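Local coordinates for protein dihydropyrimidinase (Brevibacillus agri, PDB 3SFW) that catalyses, as a zinc-dependent amidohydrolase, the reversible hydrolytic ring opening of 5,6-dihydropyrimidines such as dihydrouracil, at residues 190-193 with 194-198; 204-207 with 208-212; 376-379 with 380-384. All blocks are in the same frame, centred on the assembly; numbering follows the deposited sequence.

Three local contacts illustrate how side chains a few residues apart suit themselves to their place in the fold. Contacts 1 and 2 are neighbours, their centres 10 Å apart, on the successive helices 187-199 and 206-210; Thr211 joins them by packing on Thr194 and Ala197. Contact 3 lies across the chain's centre, about 42 Å from contact 1 between centres, in the loop after helix 361-376. All three are partly buried. Contact 1 combines an ion pair and a water bridge on a helix that meets a second subunit, contact 2 sets an isoleucine over a tyrosine face, pairs two rings edge-to-face and closes a short helix, and contact 3 folds a ring over a cis-proline beside a third subunit.

Contact 1 (190-193 with 194-198); sequences LDYL and TKQAL
Leu193 O is gripped twice: Ala197 N donates to it at 2.9 Å, and a water donates to the same oxygen at 3.0 Å. That water in turn accepts from Gln196 NE2, also at 3.0 Å, so the amide nitrogen of Gln196 is tied back to the backbone one turn earlier. The other end of this amide, Gln196 OE1, comes 3.3 Å from Tyr192 CE2, with the amide plane and the phenol ring turned 81° apart. Both segments belong to helix 187-199, which follows strand 180-182 of the TIM-barrel amidohydrolase fold, and the four-residue spacing recurs in an ion pair on another flank. There Lys195 stretches its chain so that NZ lies 2.9 Å from Asp191 OD1, meeting it on the syn side and 20° out of the carboxylate plane; the second oxygen is only weakly bonded. Asp191 CG stands opposite its own nitrogen (chi1 -173°), out to the side of the helix, and the extended lysine chain runs back toward the earlier turn to meet it. Thr194 CG2 comes close to Leu190 O, at 3.1 Å, and also rests on Thr211, while Tyr192 and Leu193 pack against Ile171 and Phe167 of the second subunit.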
# COMPACT_ATOMS: atom_id res chain seq x y z
N LEU A 190 -19.05 16.42 -6.55
CA LEU A 190 -18.97 17.88 -6.34
C LEU A 190 -20.31 18.59 -6.61
O LEU A 190 -20.74 19.49 -5.85
CB LEU A 190 -17.88 18.49 -7.25
CG LEU A 190 -16.47 18.49 -6.61
CD1 LEU A 190 -16.16 17.16 -5.87
CD2 LEU A 190 -15.43 18.79 -7.69
N ASP A 191 -20.97 18.21 -7.71
CA ASP A 191 -22.27 18.85 -8.06
C ASP A 191 -23.29 18.68 -6.92
O ASP A 191 -23.96 19.66 -6.54
CB ASP A 191 -22.85 18.26 -9.37
CG ASP A 191 -24.09 19.02 -9.86
OD1 ASP A 191 -25.21 18.45 -9.80
OD2 ASP A 191 -23.94 20.14 -10.37
N TYR A 192 -23.30 17.49 -6.30
CA TYR A 192 -24.28 17.20 -5.23
C TYR A 192 -23.91 17.98 -4.00
O TYR A 192 -24.76 18.69 -3.44
CB TYR A 192 -24.30 15.71 -4.87
CG TYR A 192 -25.30 15.45 -3.75
CD1 TYR A 192 -26.66 15.37 -4.03
CD2 TYR A 192 -24.89 15.51 -2.42
CE1 TYR A 192 -27.59 15.20 -2.99
CE2 TYR A 192 -25.80 15.38 -1.38
CZ TYR A 192 -27.14 15.20 -1.67
OH TYR A 192 -28.02 15.10 -0.62
N LEU A 193 -22.62 17.96 -3.63
CA LEU A 193 -22.19 18.72 -2.43
C LEU A 193 -22.42 20.21 -2.53
O LEU A 193 -22.79 20.85 -1.55
CB LEU A 193 -20.74 18.41 -2.06
CG LEU A 193 -20.44 16.94 -1.66
CD1 LEU A 193 -18.90 16.77 -1.41
CD2 LEU A 193 -21.25 16.45 -0.42
N THR A 194 -22.16 20.81 -3.69
CA THR A 194 -22.31 22.27 -3.81
C THR A 194 -23.79 22.64 -3.70
O THR A 194 -24.13 23.64 -3.09
CB THR A 194 -21.79 22.87 -5.11
OG1 THR A 194 -22.57 22.41 -6.21
CG2 THR A 194 -20.31 22.54 -5.32
N LYS A 195 -24.66 21.80 -4.25
CA LYS A 195 -26.09 22.04 -4.17
C LYS A 195 -26.63 21.89 -2.76
O LYS A 195 -27.44 22.71 -2.31
CB LYS A 195 -26.84 21.14 -5.16
CG LYS A 195 -26.77 21.72 -6.57
CD LYS A 195 -27.27 20.79 -7.60
CE LYS A 195 -27.22 21.48 -8.95
NZ LYS A 195 -27.25 20.49 -10.04
N GLN A 196 -26.11 20.92 -2.04
CA GLN A 196 -26.47 20.72 -0.64
C GLN A 196 -26.00 21.91 0.20
O GLN A 196 -26.75 22.44 1.06
CB GLN A 196 -25.83 19.43 -0.14
CG GLN A 196 -25.89 19.21 1.37
CD GLN A 196 -25.25 17.87 1.77
OE1 GLN A 196 -25.85 16.80 1.61
NE2 GLN A 196 -24.00 17.92 2.26
N ALA A 197 -24.79 22.39 -0.09
CA ALA A 197 -24.25 23.51 0.68
C ALA A 197 -25.17 24.71 0.53
O ALA A 197 -25.50 25.40 1.51
CB ALA A 197 -22.81 23.88 0.17
N LEU A 198 -25.57 24.99 -0.69
CA LEU A 198 -26.36 26.18 -0.98
C LEU A 198 -27.76 26.05 -0.36
O LEU A 198 -28.30 27.02 0.16
CB LEU A 198 -26.50 26.38 -2.48
CG LEU A 198 -25.25 26.82 -3.26
CD1 LEU A 198 -25.65 26.93 -4.73
CD2 LEU A 198 -24.72 28.17 -2.71
O HOH W 1 -22.30 20.21 1.34

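Contact 2 (204-207 with 208-212); sequences DPIY and HAYTR
With chi1 of -175° turning Ile206 CG1 away from its own nitrogen, and chi1 of -64° placing Tyr210 CG opposite its carbonyl carbon, the isoleucine branch slides beneath the phenol ring one turn on. Ile206 CG1 makes a CH-pi contact, 3.8 Å from the centroid of the Tyr210 ring and over one face, though shifted toward the rim so that CG1 comes 3.4 Å from Tyr210 CZ. The edge of that same ring is turned to the face of Tyr207 in an offset edge-to-face pair, centroids of the Tyr207 and Tyr210 rings 5.5 Å apart and planes at 81°. Both contacts sit on the short helix 206-210 of the amidohydrolase domain, where His208 N to Pro205 O and Ala209 N to Ile206 O span three residues, as in a 3-10 turn. The His208 ring leads out of the turn, its NE2 hydrogen-bonded to Trp287 O. Where the helix ends, Tyr207 O accepts two hydrogen bonds from one residue: Thr211 N at 3.1 Å and Thr211 OG1 at 2.7 Å, the latter in the carbonyl plane. The threonine hydroxyl thus spends its proton on a last-turn carbonyl, which accepts both hydrogen bonds at the helix end.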
# COMPACT_ATOMS: atom_id res chain seq x y z
N ASP A 204 -20.61 31.23 1.60
CA ASP A 204 -19.32 31.93 1.68
C ASP A 204 -18.24 31.17 0.87
O ASP A 204 -18.40 29.97 0.61
CB ASP A 204 -18.84 32.02 3.15
CG ASP A 204 -19.45 33.22 3.92
OD1 ASP A 204 -20.12 34.06 3.31
OD2 ASP A 204 -19.23 33.28 5.15
N PRO A 205 -17.17 31.89 0.47
CA PRO A 205 -16.04 31.29 -0.30
C PRO A 205 -15.48 30.01 0.30
O PRO A 205 -15.08 29.12 -0.45
CB PRO A 205 -14.99 32.41 -0.29
CG PRO A 205 -15.90 33.70 -0.37
CD PRO A 205 -17.01 33.35 0.63
N ILE A 206 -15.41 29.89 1.64
CA ILE A 206 -14.84 28.66 2.23
C ILE A 206 -15.58 27.39 1.79
O ILE A 206 -14.97 26.34 1.66
CB ILE A 206 -14.76 28.75 3.80
CG1 ILE A 206 -14.06 27.54 4.39
CG2 ILE A 206 -16.16 28.91 4.40
CD1 ILE A 206 -12.61 27.39 3.94
N TYR A 207 -16.87 27.49 1.48
CA TYR A 207 -17.61 26.27 1.07
C TYR A 207 -17.20 25.81 -0.33
O TYR A 207 -17.46 24.66 -0.68
CB TYR A 207 -19.13 26.43 1.15
CG TYR A 207 -19.55 26.61 2.59
CD1 TYR A 207 -19.59 27.88 3.14
CD2 TYR A 207 -19.62 25.52 3.45
CE1 TYR A 207 -19.86 28.09 4.49
CE2 TYR A 207 -19.87 25.70 4.84
CZ TYR A 207 -19.97 27.00 5.34
OH TYR A 207 -20.19 27.24 6.69
N HIS A 208 -16.45 26.64 -1.06
CA HIS A 208 -15.83 26.15 -2.31
C HIS A 208 -14.87 25.00 -2.02
O HIS A 208 -14.78 24.02 -2.79
CB HIS A 208 -15.11 27.29 -3.08
CG HIS A 208 -14.38 26.79 -4.27
ND1 HIS A 208 -15.01 26.47 -5.46
CD2 HIS A 208 -13.08 26.44 -4.43
CE1 HIS A 208 -14.12 25.99 -6.31
NE2 HIS A 208 -12.94 26.00 -5.72
N ALA A 209 -14.16 25.06 -0.88
CA ALA A 209 -13.28 23.97 -0.55
C ALA A 209 -14.06 22.80 0.04
O ALA A 209 -13.80 21.65 -0.28
CB ALA A 209 -12.19 24.43 0.39
N TYR A 210 -14.95 23.10 1.00
CA TYR A 210 -15.63 22.04 1.70
C TYR A 210 -16.45 21.14 0.80
O TYR A 210 -16.70 19.99 1.16
CB TYR A 210 -16.52 22.60 2.80
CG TYR A 210 -15.77 23.31 3.90
CD1 TYR A 210 -16.44 24.21 4.75
CD2 TYR A 210 -14.42 23.05 4.14
CE1 TYR A 210 -15.76 24.84 5.81
CE2 TYR A 210 -13.73 23.71 5.18
CZ TYR A 210 -14.43 24.56 6.05
OH TYR A 210 -13.75 25.24 7.06
N THR A 211 -16.88 21.66 -0.35
CA THR A 211 -17.73 20.90 -1.25
C THR A 211 -16.90 20.13 -2.31
O THR A 211 -17.46 19.46 -3.20
CB THR A 211 -18.71 21.83 -2.02
OG1 THR A 211 -17.99 22.90 -2.65
CG2 THR A 211 -19.77 22.46 -1.05
N ARG A 212 -15.57 20.27 -2.24
CA ARG A 212 -14.67 19.45 -3.10
C ARG A 212 -13.61 18.71 -2.29
O ARG A 212 -12.41 19.01 -2.43
CB ARG A 212 -13.97 20.35 -4.13
CG ARG A 212 -14.86 21.46 -4.67
CD ARG A 212 -14.07 22.42 -5.57
NE ARG A 212 -13.86 21.88 -6.92
CZ ARG A 212 -14.68 22.09 -7.96
NH1 ARG A 212 -15.79 22.85 -7.82
NH2 ARG A 212 -14.36 21.63 -9.18

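Contact 3 (376-379 with 380-384); sequences FGMF and PQKGT
A Schellman motif ends helix 361-376, with Gly377 at positive phi, and the chain then passes through a cis peptide between Phe379 and Pro380 on its way toward strand 393-403. This cis bond brings the two residues of the pair back on each other: Pro380 CA lies 3.5 Å from the centroid of the Phe379 ring, 19° off the ring normal, a CH-pi contact over the face. Pro380 CB adds to the cover of the same ring, 3.8 Å from Phe379 CE1. The phenyl group can lie against the proline because chi1 of -172° swings CG round beside the Phe379 carbonyl carbon that is bonded to Pro380 N. The reversal is closed by one backbone bond, Lys382 N to Met378 O at 2.8 Å, which spans four residues and encloses the cis-proline. On the barrel side of the turn Met378 CE touches Lys382 CG at 4.1 Å, and both side chains pack on Ile55 and Ser88 of the barrel strands 49-59 and 86-93. The lysine continues past them to form salt bridges with Asp119, Asp390 and Asp392, a cluster of acids that would probably keep the ammonium group charged. Lys374 makes a cation-pi contact with Phe379, and the third subunit borders the loop, its Asp15 bonding to the Thr384 hydroxyl. Phe379 CD2 also comes 3.4 Å from Lys382 O, and Phe379 CE2 lies 4.0 Å from Thr384 CB.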
# COMPACT_ATOMS: atom_id res chain seq x y z
N PHE A 376 5.78 17.25 -23.25
CA PHE A 376 4.89 17.97 -24.19
C PHE A 376 5.49 18.14 -25.59
O PHE A 376 4.92 18.83 -26.44
CB PHE A 376 4.46 19.31 -23.57
CG PHE A 376 3.48 19.10 -22.44
CD1 PHE A 376 2.19 18.66 -22.73
CD2 PHE A 376 3.88 19.18 -21.11
CE1 PHE A 376 1.28 18.37 -21.69
CE2 PHE A 376 2.97 18.96 -20.06
CZ PHE A 376 1.69 18.47 -20.35
N GLY A 377 6.56 17.41 -25.88
CA GLY A 377 6.99 17.27 -27.31
C GLY A 377 7.66 18.53 -27.85
O GLY A 377 7.53 18.87 -29.04
N MET A 378 8.37 19.24 -26.97
CA MET A 378 9.02 20.52 -27.34
C MET A 378 10.52 20.40 -27.15
O MET A 378 11.21 21.37 -27.24
CB MET A 378 8.51 21.68 -26.41
CG MET A 378 6.99 21.98 -26.57
SD MET A 378 6.26 22.85 -25.11
CE MET A 378 6.89 24.48 -25.41
N PHE A 379 11.03 19.19 -26.88
CA PHE A 379 12.45 19.03 -26.52
C PHE A 379 13.14 18.41 -27.75
O PHE A 379 12.59 17.50 -28.36
CB PHE A 379 12.59 18.06 -25.33
CG PHE A 379 13.99 17.98 -24.78
CD1 PHE A 379 14.84 16.95 -25.15
CD2 PHE A 379 14.46 18.99 -23.93
CE1 PHE A 379 16.18 16.92 -24.66
CE2 PHE A 379 15.76 18.96 -23.48
CZ PHE A 379 16.60 17.92 -23.83
N PRO A 380 14.37 18.83 -28.07
CA PRO A 380 15.22 19.75 -27.33
C PRO A 380 15.17 21.17 -27.88
O PRO A 380 15.98 21.97 -27.48
CB PRO A 380 16.65 19.20 -27.60
CG PRO A 380 16.56 18.62 -28.99
CD PRO A 380 15.12 18.09 -29.12
N GLN A 381 14.22 21.48 -28.77
CA GLN A 381 14.10 22.89 -29.24
C GLN A 381 13.98 23.84 -28.02
O GLN A 381 14.64 24.91 -27.97
CB GLN A 381 12.84 23.08 -30.14
CG GLN A 381 12.64 24.57 -30.53
CD GLN A 381 11.32 24.91 -31.26
OE1 GLN A 381 11.03 26.08 -31.51
NE2 GLN A 381 10.51 23.91 -31.56
N LYS A 382 13.15 23.43 -27.08
CA LYS A 382 12.92 24.18 -25.82
C LYS A 382 13.36 23.34 -24.62
O LYS A 382 13.49 22.10 -24.72
CB LYS A 382 11.43 24.45 -25.63
CG LYS A 382 10.68 25.18 -26.79
CD LYS A 382 11.38 26.47 -27.13
CE LYS A 382 10.40 27.39 -27.94
NZ LYS A 382 11.14 28.63 -28.31
N GLY A 383 13.63 24.02 -23.51
CA GLY A 383 13.66 23.34 -22.21
C GLY A 383 15.08 23.11 -21.73
O GLY A 383 15.30 22.44 -20.76
N THR A 384 16.05 23.59 -22.49
CA THR A 384 17.44 23.43 -22.02
C THR A 384 18.36 24.56 -22.49
O THR A 384 17.94 25.49 -23.23
CB THR A 384 18.01 22.07 -22.46
OG1 THR A 384 19.23 21.79 -21.73
CG2 THR A 384 18.21 22.06 -24.00